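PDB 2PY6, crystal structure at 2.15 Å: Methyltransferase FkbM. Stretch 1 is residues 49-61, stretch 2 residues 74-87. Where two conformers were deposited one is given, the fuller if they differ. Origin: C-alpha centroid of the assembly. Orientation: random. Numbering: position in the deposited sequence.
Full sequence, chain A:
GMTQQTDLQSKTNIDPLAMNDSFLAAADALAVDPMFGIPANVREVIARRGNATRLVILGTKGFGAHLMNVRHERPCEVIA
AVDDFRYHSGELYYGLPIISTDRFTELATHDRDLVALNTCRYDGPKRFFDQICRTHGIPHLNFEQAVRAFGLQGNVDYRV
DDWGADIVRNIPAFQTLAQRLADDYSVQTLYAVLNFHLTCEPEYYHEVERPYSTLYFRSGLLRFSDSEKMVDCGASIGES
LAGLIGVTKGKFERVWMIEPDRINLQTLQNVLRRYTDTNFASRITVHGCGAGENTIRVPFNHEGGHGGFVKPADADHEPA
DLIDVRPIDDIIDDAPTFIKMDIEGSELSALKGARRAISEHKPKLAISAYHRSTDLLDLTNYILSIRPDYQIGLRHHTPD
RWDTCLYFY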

# COMPACT_ATOMS: atom_id res chain seq x y z
N ARG A 49 12.05 34.79 25.79
CA ARG A 49 12.72 33.57 26.31
C ARG A 49 14.03 33.14 25.68
O ARG A 49 14.75 32.32 26.28
CB ARG A 49 11.73 32.39 26.33
CG ARG A 49 10.55 32.58 27.28
CD ARG A 49 11.02 32.71 28.77
NE ARG A 49 9.98 33.25 29.66
CZ ARG A 49 10.18 34.12 30.66
NH1 ARG A 49 11.39 34.60 30.94
NH2 ARG A 49 9.13 34.53 31.37
N GLY A 50 14.38 33.68 24.53
CA GLY A 50 15.62 33.32 23.85
C GLY A 50 15.76 31.82 23.63
O GLY A 50 14.87 31.20 23.02
N ASN A 51 16.83 31.22 24.15
CA ASN A 51 17.05 29.78 23.94
C ASN A 51 16.39 28.85 24.97
O ASN A 51 16.63 27.64 24.96
CB ASN A 51 18.53 29.43 23.67
CG ASN A 51 19.45 29.71 24.84
OD1 ASN A 51 19.03 29.79 25.99
ND2 ASN A 51 20.73 29.85 24.53
N ALA A 52 15.57 29.44 25.84
CA ALA A 52 14.71 28.69 26.74
C ALA A 52 13.35 28.53 26.08
O ALA A 52 12.44 28.03 26.71
CB ALA A 52 14.57 29.41 28.09
N THR A 53 13.18 29.01 24.85
CA THR A 53 11.94 28.86 24.11
C THR A 53 11.67 27.38 23.96
O THR A 53 12.57 26.65 23.56
CB THR A 53 12.07 29.46 22.70
OG1 THR A 53 12.18 30.89 22.79
CG2 THR A 53 10.88 29.10 21.83
N ARG A 54 10.47 26.93 24.34
CA ARG A 54 10.11 25.52 24.18
C ARG A 54 9.53 25.33 22.75
O ARG A 54 8.73 26.13 22.28
CB ARG A 54 9.16 25.06 25.30
CG ARG A 54 9.85 24.99 26.68
CD ARG A 54 8.90 24.68 27.82
N LEU A 55 9.98 24.30 22.03
CA LEU A 55 9.49 24.04 20.67
C LEU A 55 8.95 22.60 20.49
O LEU A 55 9.46 21.63 21.05
CB LEU A 55 10.61 24.34 19.65
CG LEU A 55 10.34 24.17 18.14
CD1 LEU A 55 9.71 25.39 17.50
CD2 LEU A 55 11.64 23.92 17.40
N VAL A 56 7.88 22.49 19.71
CA VAL A 56 7.28 21.20 19.33
C VAL A 56 7.39 21.07 17.80
O VAL A 56 7.00 21.98 17.06
CB VAL A 56 5.80 21.08 19.72
CG1 VAL A 56 5.21 19.78 19.21
CG2 VAL A 56 5.63 21.13 21.22
N ILE A 57 7.93 19.94 17.34
CA ILE A 57 8.06 19.67 15.93
C ILE A 57 6.76 19.01 15.45
O ILE A 57 6.35 17.99 16.02
CB ILE A 57 9.22 18.70 15.63
CG1 ILE A 57 10.56 19.23 16.18
CG2 ILE A 57 9.28 18.38 14.16
CD1 ILE A 57 10.83 20.66 15.91
N LEU A 58 6.13 19.58 14.42
CA LEU A 58 4.93 18.97 13.87
C LEU A 58 5.34 18.19 12.65
O LEU A 58 5.87 18.76 11.69
CB LEU A 58 3.88 20.02 13.50
CG LEU A 58 3.51 21.01 14.59
CD1 LEU A 58 2.52 22.05 14.04
CD2 LEU A 58 2.96 20.28 15.84
N GLY A 59 5.08 16.89 12.68
CA GLY A 59 5.45 15.98 11.60
C GLY A 59 6.79 15.30 11.83
O GLY A 59 7.69 15.89 12.38
N THR A 60 6.91 14.04 11.41
CA THR A 60 8.16 13.29 11.57
C THR A 60 8.75 12.86 10.22
O THR A 60 9.73 12.12 10.18
CB THR A 60 7.99 12.04 12.48
OG1 THR A 60 7.05 11.13 11.91
CG2 THR A 60 7.57 12.41 13.89
N LYS A 61 8.20 13.38 9.13
CA LYS A 61 8.60 13.01 7.79
C LYS A 61 8.99 14.24 6.97
O LYS A 61 8.93 14.17 5.74
CB LYS A 61 7.44 12.28 7.07
CG LYS A 61 7.04 10.91 7.63
N ARG A 74 21.48 23.55 20.39
CA ARG A 74 20.25 24.13 19.83
C ARG A 74 19.95 25.47 20.49
O ARG A 74 20.39 25.73 21.62
CB ARG A 74 19.05 23.20 20.02
CG ARG A 74 19.14 21.93 19.24
CD ARG A 74 17.89 21.10 19.37
NE ARG A 74 18.22 19.72 19.02
CZ ARG A 74 18.76 18.83 19.85
NH1 ARG A 74 19.02 19.14 21.11
NH2 ARG A 74 19.03 17.61 19.41
N PRO A 75 19.18 26.32 19.80
CA PRO A 75 18.83 27.63 20.34
C PRO A 75 17.40 27.63 20.95
O PRO A 75 16.76 28.69 21.03
CB PRO A 75 18.93 28.52 19.10
CG PRO A 75 18.43 27.57 17.99
CD PRO A 75 18.59 26.15 18.45
N CYS A 76 16.92 26.46 21.36
CA CYS A 76 15.62 26.31 22.00
C CYS A 76 15.54 24.90 22.54
O CYS A 76 16.32 24.03 22.15
CB CYS A 76 14.47 26.56 21.01
SG CYS A 76 14.55 25.54 19.55
N GLU A 77 14.61 24.68 23.45
CA GLU A 77 14.41 23.40 24.05
C GLU A 77 13.31 22.67 23.28
O GLU A 77 12.13 22.96 23.45
CB GLU A 77 14.03 23.58 25.51
CG GLU A 77 13.94 22.28 26.31
CD GLU A 77 13.24 22.48 27.66
OE1 GLU A 77 12.87 23.64 27.96
OE2 GLU A 77 13.06 21.48 28.40
N VAL A 78 13.71 21.72 22.44
CA VAL A 78 12.76 20.91 21.66
C VAL A 78 12.20 19.81 22.59
O VAL A 78 12.95 18.96 23.08
CB VAL A 78 13.40 20.30 20.42
CG1 VAL A 78 12.32 19.70 19.51
CG2 VAL A 78 14.21 21.37 19.64
N ILE A 79 10.89 19.84 22.82
CA ILE A 79 10.24 18.92 23.76
C ILE A 79 9.51 17.71 23.19
O ILE A 79 9.31 16.72 23.90
CB ILE A 79 9.28 19.69 24.70
CG1 ILE A 79 8.07 20.23 23.97
CG2 ILE A 79 10.03 20.85 25.41
CD1 ILE A 79 7.02 20.73 24.89
N ALA A 80 9.11 17.73 21.92
CA ALA A 80 8.33 16.61 21.38
C ALA A 80 8.14 16.77 19.92
O ALA A 80 8.41 17.84 19.38
CB ALA A 80 6.95 16.56 22.06
N ALA A 81 7.67 15.69 19.30
CA ALA A 81 7.28 15.68 17.89
C ALA A 81 5.89 15.09 17.86
O ALA A 81 5.60 14.14 18.60
CB ALA A 81 8.24 14.88 17.02
N VAL A 82 5.04 15.67 17.01
CA VAL A 82 3.68 15.26 16.86
C VAL A 82 3.53 14.36 15.66
O VAL A 82 3.95 14.69 14.56
CB VAL A 82 2.73 16.48 16.70
CG1 VAL A 82 1.34 16.04 16.42
CG2 VAL A 82 2.76 17.31 17.95
N ASP A 83 2.92 13.21 15.91
CA ASP A 83 2.59 12.27 14.83
C ASP A 83 1.49 11.32 15.35
O ASP A 83 1.75 10.40 16.16
CB ASP A 83 3.82 11.50 14.32
CG ASP A 83 3.55 10.72 13.01
OD1 ASP A 83 2.39 10.31 12.73
OD2 ASP A 83 4.53 10.53 12.24
N ASP A 84 0.27 11.57 14.90
CA ASP A 84 -0.92 10.78 15.28
C ASP A 84 -0.88 9.31 14.83
O ASP A 84 -1.64 8.50 15.35
CB ASP A 84 -2.21 11.43 14.72
CG ASP A 84 -2.54 12.76 15.38
OD1 ASP A 84 -2.44 12.84 16.62
OD2 ASP A 84 -2.93 13.71 14.67
N PHE A 85 -0.02 9.00 13.87
CA PHE A 85 0.12 7.65 13.34
C PHE A 85 1.23 6.88 14.03
O PHE A 85 1.42 5.73 13.72
CB PHE A 85 0.41 7.74 11.85
CG PHE A 85 -0.58 8.63 11.11
CD1 PHE A 85 -1.80 8.13 10.76
CD2 PHE A 85 -0.27 9.94 10.79
CE1 PHE A 85 -2.73 8.88 10.10
CE2 PHE A 85 -1.20 10.73 10.13
CZ PHE A 85 -2.44 10.18 9.78
N ARG A 86 1.95 7.52 14.95
CA ARG A 86 3.08 6.88 15.65
C ARG A 86 3.17 7.07 17.17
O ARG A 86 4.06 6.50 17.81
CB ARG A 86 4.40 7.44 15.07
CG ARG A 86 4.67 7.08 13.64
CD ARG A 86 5.98 7.70 13.17
NE ARG A 86 7.14 7.13 13.83
CZ ARG A 86 8.39 7.56 13.70
NH1 ARG A 86 8.68 8.60 12.95
NH2 ARG A 86 9.34 6.95 14.36
N TYR A 87 2.26 7.83 17.77
CA TYR A 87 2.44 8.20 19.19
C TYR A 87 2.31 7.12 20.23
O TYR A 87 2.57 7.40 21.40
CB TYR A 87 1.60 9.42 19.57
CG TYR A 87 0.14 9.20 19.83
CD1 TYR A 87 -0.77 9.15 18.79
CD2 TYR A 87 -0.35 9.18 21.13
CE1 TYR A 87 -2.10 9.01 19.03
CE2 TYR A 87 -1.68 9.05 21.38
CZ TYR A 87 -2.56 8.97 20.31
OH TYR A 87 -3.90 8.84 20.53
O HOH W 1 4.46 12.92 10.10

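The two stretches are neighbouring parallel β-strands, joined by a ladder of backbone hydrogen bonds, packed on both faces by small and branched apolar side chains, and closed at the C-terminal end by a polar cluster around T60; together they bury 882 Å². The ladder begins where E77 N donates to T53 O (2.8 Å), then alternates: L55 N to E77 O (2.9 Å) and I79 N to L55 O (2.9 Å). At I79 the second strand departs from regular geometry, with phi/psi of -101/-21, so the next link is I57 N to A80 O (3.0 Å) rather than to I79 O, and the register gains one residue: L55 lies beside V78, but I57 beside A81. The ladder resumes with V82 N to I57 O (2.8 Å) and ends with G59 N to V82 O (3.1 Å). CA-H...O contacts accompany it, among them A81 CA to I57 O at 3.1 Å and, just ahead of the strands, N51 CA to P75 O at 3.1 Å.

On the face of L55 and I57, L55 CD2 lies 4.0 Å from C76 SG and 4.3 Å from V78 CG2, while I57 CG1 packs on V78 CG1 at 3.8 Å. The small A81 faces I57 on this side, its CB 4.2 Å from I57 CB. On the face of V56 and L58, V82 CG2 touches both V56 CG1 (3.7 Å) and L58 CD2 (3.6 Å). I79, at the irregular point, points its CB sideways, and its CG1 lies 3.8 Å from V56 CG2. These apolar side chains suit a largely buried layer, since they have no polar groups to satisfy. Toward the more exposed start, R54 and E77 share the face of V56 and L58, but R54 is modelled only to CD; its CG is 3.5 Å from E77 OE1.

Beyond the ladder, G59 adopts phi/psi of 95/145, where a CB would jam against the carbonyl O of L58, so glycine fits this turn. T60 follows with its CB directed toward the second stretch. In the p rotamer, its hydroxyl donates to D83 OD2 (OG1 to OD2, 2.6 Å) and accepts a weak bond from R86 (NH1 to OG1, 3.2 Å), at the edge of the guanidinium, while T60 CG2 approaches A81 CB at 4.0 Å. A water also bridges T60 and D83, accepting from T60 N (3.0 Å) and donating to D83 OD2 (3.2 Å). D83 OD1 accepts from F85 N at 3.0 Å, so the carboxylate both grips T60 and braces its own turn.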